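Long-range contact in fiber protein (Human adenovirus 14, PDB 3F0Y), which forms the trimeric receptor-binding knob of the viral fiber and probably engages the cellular receptor CD46: residues A[156-161]-A[173-178]. Numbering follows the deposited sequence.
Sequences ISVMLN and IRITWS
Ile175 lies beside Ile156 and Val158 on the buried face of the paired strands, its CG2 touching CG2 of Ile156 at 3.8 Å and CG2 of Val158 at 4.1 Å. The same methyl lies over one face of the Trp177 indole, offset toward the rim. Ile156 runs alongside that ring: chi1 (-59°) sets CG1 beside the backbone N and against Trp177 CD1, and CD1 of the isoleucine lies 3.4 Å from Trp177 NE1. Farther along, Leu160 CD2 packs against Ile173 CG1. Phe199, Phe201 and Tyr203 of strand 199-204 meet this apolar row from the opposing sheet, closing the core of the knob's antiparallel β-sandwich. Strands 151-160 and 171-180 form a β-hairpin, antiparallel at 166° here. Its Ser157–Thr176 and Met159–Arg174 pairs are hydrogen-bonded, each through two backbone bonds, the shortest from Thr176 N to Ser157 O at 2.7 Å. These four residues turn their side chains to the other face, where Thr176 OG1 hydrogen-bonds to Thr77. Met159 bends at chi3 (71°), and its CE lies 3.3 Å from Arg174 NH1. Arg174 itself extends from CG to NE, which forms a salt bridge with Glu79, while NH1 hydrogen-bonds to Arg163 O. A water donates to Met159 O at 2.7 Å and to Asn161 O at 2.9 Å, and accepts a weak bond from Arg174 NH1, bridging the two strands where 151-160 ends.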
ATOM      1  N   ILE A 156      10.205  -8.428   4.306  1.00 18.43           N
ATOM      2  CA  ILE A 156       9.252  -9.411   3.809  1.00 18.52           C
ATOM      3  C   ILE A 156       9.483  -9.661   2.329  1.00 18.55           C
ATOM      4  O   ILE A 156       9.595  -8.722   1.540  1.00 18.57           O
ATOM      5  CB  ILE A 156       7.797  -8.974   4.026  1.00 18.49           C
ATOM      6  CG1 ILE A 156       7.527  -8.762   5.514  1.00 18.68           C
ATOM      7  CG2 ILE A 156       6.838 -10.027   3.467  1.00 18.48           C
ATOM      8  CD1 ILE A 156       6.095  -8.404   5.826  1.00 18.65           C
ATOM      9  N   SER A 157       9.569 -10.936   1.972  1.00 18.60           N
ATOM     10  CA  SER A 157       9.651 -11.364   0.588  1.00 18.72           C
ATOM     11  C   SER A 157       8.452 -12.258   0.319  1.00 18.71           C
ATOM     12  O   SER A 157       8.200 -13.203   1.065  1.00 18.90           O
ATOM     13  CB  SER A 157      10.950 -12.132   0.348  1.00 18.74           C
ATOM     14  OG  SER A 157      11.105 -12.462  -1.020  1.00 19.83           O
ATOM     15  N   VAL A 158       7.702 -11.938  -0.731  1.00 18.68           N
ATOM     16  CA  VAL A 158       6.609 -12.781  -1.185  1.00 18.68           C
ATOM     17  C   VAL A 158       6.968 -13.337  -2.555  1.00 18.77           C
ATOM     18  O   VAL A 158       7.418 -12.596  -3.430  1.00 18.64           O
ATOM     19  CB  VAL A 158       5.285 -11.995  -1.275  1.00 18.66           C
ATOM     20  CG1 VAL A 158       4.165 -12.884  -1.806  1.00 18.45           C
ATOM     21  CG2 VAL A 158       4.917 -11.418   0.078  1.00 18.60           C
ATOM     22  N   MET A 159       6.801 -14.645  -2.728  1.00 18.82           N
ATOM     23  CA  MET A 159       6.925 -15.262  -4.039  1.00 18.97           C
ATOM     24  C   MET A 159       5.589 -15.894  -4.397  1.00 18.92           C
ATOM     25  O   MET A 159       5.059 -16.710  -3.644  1.00 18.75           O
ATOM     26  CB  MET A 159       8.031 -16.318  -4.071  1.00 18.92           C
ATOM     27  CG  MET A 159       8.371 -16.778  -5.487  1.00 18.98           C
ATOM     28  SD  MET A 159       9.738 -17.951  -5.582  1.00 19.65           S
ATOM     29  CE  MET A 159       8.984 -19.408  -4.867  1.00 19.09           C
ATOM     30  N   LEU A 160       5.049 -15.495  -5.542  1.00 19.04           N
ATOM     31  CA  LEU A 160       3.788 -16.033  -6.032  1.00 19.34           C
ATOM     32  C   LEU A 160       4.068 -17.128  -7.048  1.00 19.52           C
ATOM     33  O   LEU A 160       4.868 -16.938  -7.962  1.00 19.66           O
ATOM     34  CB  LEU A 160       2.956 -14.925  -6.672  1.00 19.17           C
ATOM     35  CG  LEU A 160       2.667 -13.727  -5.766  1.00 18.85           C
ATOM     36  CD1 LEU A 160       1.896 -12.663  -6.523  1.00 18.62           C
ATOM     37  CD2 LEU A 160       1.910 -14.159  -4.522  1.00 18.54           C
ATOM     38  N   ASN A 161       3.406 -18.271  -6.878  1.00 19.88           N
ATOM     39  CA  ASN A 161       3.535 -19.404  -7.791  1.00 20.30           C
ATOM     40  C   ASN A 161       4.999 -19.835  -7.979  1.00 20.76           C
ATOM     41  O   ASN A 161       5.618 -20.296  -7.021  1.00 20.92           O
ATOM     42  CB  ASN A 161       2.827 -19.088  -9.116  1.00 20.13           C
ATOM     43  CG  ASN A 161       1.331 -18.877  -8.937  1.00 19.70           C
ATOM     44  OD1 ASN A 161       0.737 -19.353  -7.970  1.00 18.87           O
ATOM     45  ND2 ASN A 161       0.716 -18.160  -9.871  1.00 18.95           N
ATOM     46  N   ILE A 173       1.449 -19.060  -2.555  1.00 18.11           N
ATOM     47  CA  ILE A 173       1.868 -17.805  -1.953  1.00 17.98           C
ATOM     48  C   ILE A 173       2.844 -18.156  -0.837  1.00 17.76           C
ATOM     49  O   ILE A 173       2.472 -18.807   0.136  1.00 17.59           O
ATOM     50  CB  ILE A 173       0.679 -17.015  -1.364  1.00 17.95           C
ATOM     51  CG1 ILE A 173      -0.380 -16.740  -2.437  1.00 17.99           C
ATOM     52  CG2 ILE A 173       1.161 -15.704  -0.760  1.00 18.06           C
ATOM     53  CD1 ILE A 173      -1.625 -16.061  -1.898  1.00 18.01           C
ATOM     54  N   ARG A 174       4.099 -17.749  -1.001  1.00 17.68           N
ATOM     55  CA  ARG A 174       5.130 -17.980   0.003  1.00 17.70           C
ATOM     56  C   ARG A 174       5.572 -16.636   0.560  1.00 17.48           C
ATOM     57  O   ARG A 174       6.133 -15.820  -0.164  1.00 17.46           O
ATOM     58  CB  ARG A 174       6.323 -18.705  -0.611  1.00 17.78           C
ATOM     59  CG  ARG A 174       6.024 -20.114  -1.097  1.00 17.92           C
ATOM     60  CD  ARG A 174       7.308 -20.809  -1.507  1.00 18.27           C
ATOM     61  NE  ARG A 174       7.119 -22.214  -1.871  1.00 18.48           N
ATOM     62  CZ  ARG A 174       6.912 -22.669  -3.107  1.00 19.11           C
ATOM     63  NH1 ARG A 174       6.834 -21.839  -4.144  1.00 19.61           N
ATOM     64  NH2 ARG A 174       6.777 -23.975  -3.304  1.00 19.25           N
ATOM     65  N   ILE A 175       5.307 -16.413   1.844  1.00 17.33           N
ATOM     66  CA  ILE A 175       5.619 -15.149   2.502  1.00 17.21           C
ATOM     67  C   ILE A 175       6.738 -15.379   3.507  1.00 17.08           C
ATOM     68  O   ILE A 175       6.562 -16.120   4.471  1.00 16.99           O
ATOM     69  CB  ILE A 175       4.390 -14.577   3.241  1.00 17.17           C
ATOM     70  CG1 ILE A 175       3.156 -14.580   2.332  1.00 17.21           C
ATOM     71  CG2 ILE A 175       4.677 -13.167   3.732  1.00 17.20           C
ATOM     72  CD1 ILE A 175       1.871 -14.233   3.056  1.00 17.22           C
ATOM     73  N   THR A 176       7.884 -14.742   3.273  1.00 16.98           N
ATOM     74  CA  THR A 176       9.062 -14.914   4.119  1.00 17.05           C
ATOM     75  C   THR A 176       9.357 -13.643   4.902  1.00 17.07           C
ATOM     76  O   THR A 176       9.623 -12.596   4.316  1.00 16.88           O
ATOM     77  CB  THR A 176      10.308 -15.265   3.283  1.00 16.93           C
ATOM     78  OG1 THR A 176      10.092 -16.503   2.597  1.00 16.70           O
ATOM     79  CG2 THR A 176      11.546 -15.392   4.173  1.00 16.97           C
ATOM     80  N   TRP A 177       9.299 -13.750   6.227  1.00 17.25           N
ATOM     81  CA  TRP A 177       9.732 -12.686   7.123  1.00 17.51           C
ATOM     82  C   TRP A 177      11.172 -12.967   7.506  1.00 17.85           C
ATOM     83  O   TRP A 177      11.520 -14.110   7.812  1.00 17.67           O
ATOM     84  CB  TRP A 177       8.889 -12.663   8.396  1.00 17.39           C
ATOM     85  CG  TRP A 177       7.489 -12.188   8.209  1.00 17.09           C
ATOM     86  CD1 TRP A 177       7.026 -10.922   8.399  1.00 17.09           C
ATOM     87  CD2 TRP A 177       6.359 -12.975   7.815  1.00 16.94           C
ATOM     88  NE1 TRP A 177       5.679 -10.867   8.140  1.00 17.06           N
ATOM     89  CE2 TRP A 177       5.244 -12.115   7.782  1.00 16.99           C
ATOM     90  CE3 TRP A 177       6.183 -14.325   7.487  1.00 17.04           C
ATOM     91  CZ2 TRP A 177       3.967 -12.557   7.428  1.00 17.13           C
ATOM     92  CZ3 TRP A 177       4.914 -14.765   7.137  1.00 17.11           C
ATOM     93  CH2 TRP A 177       3.822 -13.883   7.111  1.00 17.14           C
ATOM     94  N   SER A 178      12.007 -11.934   7.498  1.00 18.23           N
ATOM     95  CA  SER A 178      13.406 -12.101   7.865  1.00 18.74           C
ATOM     96  C   SER A 178      14.024 -10.824   8.409  1.00 19.11           C
ATOM     97  O   SER A 178      13.567  -9.715   8.124  1.00 18.75           O
ATOM     98  CB  SER A 178      14.221 -12.590   6.664  1.00 18.72           C
ATOM     99  OG  SER A 178      14.303 -11.594   5.660  1.00 18.97           O
TER
HETATM  100  O   HOH W   1       5.344 -19.262  -4.348  1.00 18.08           O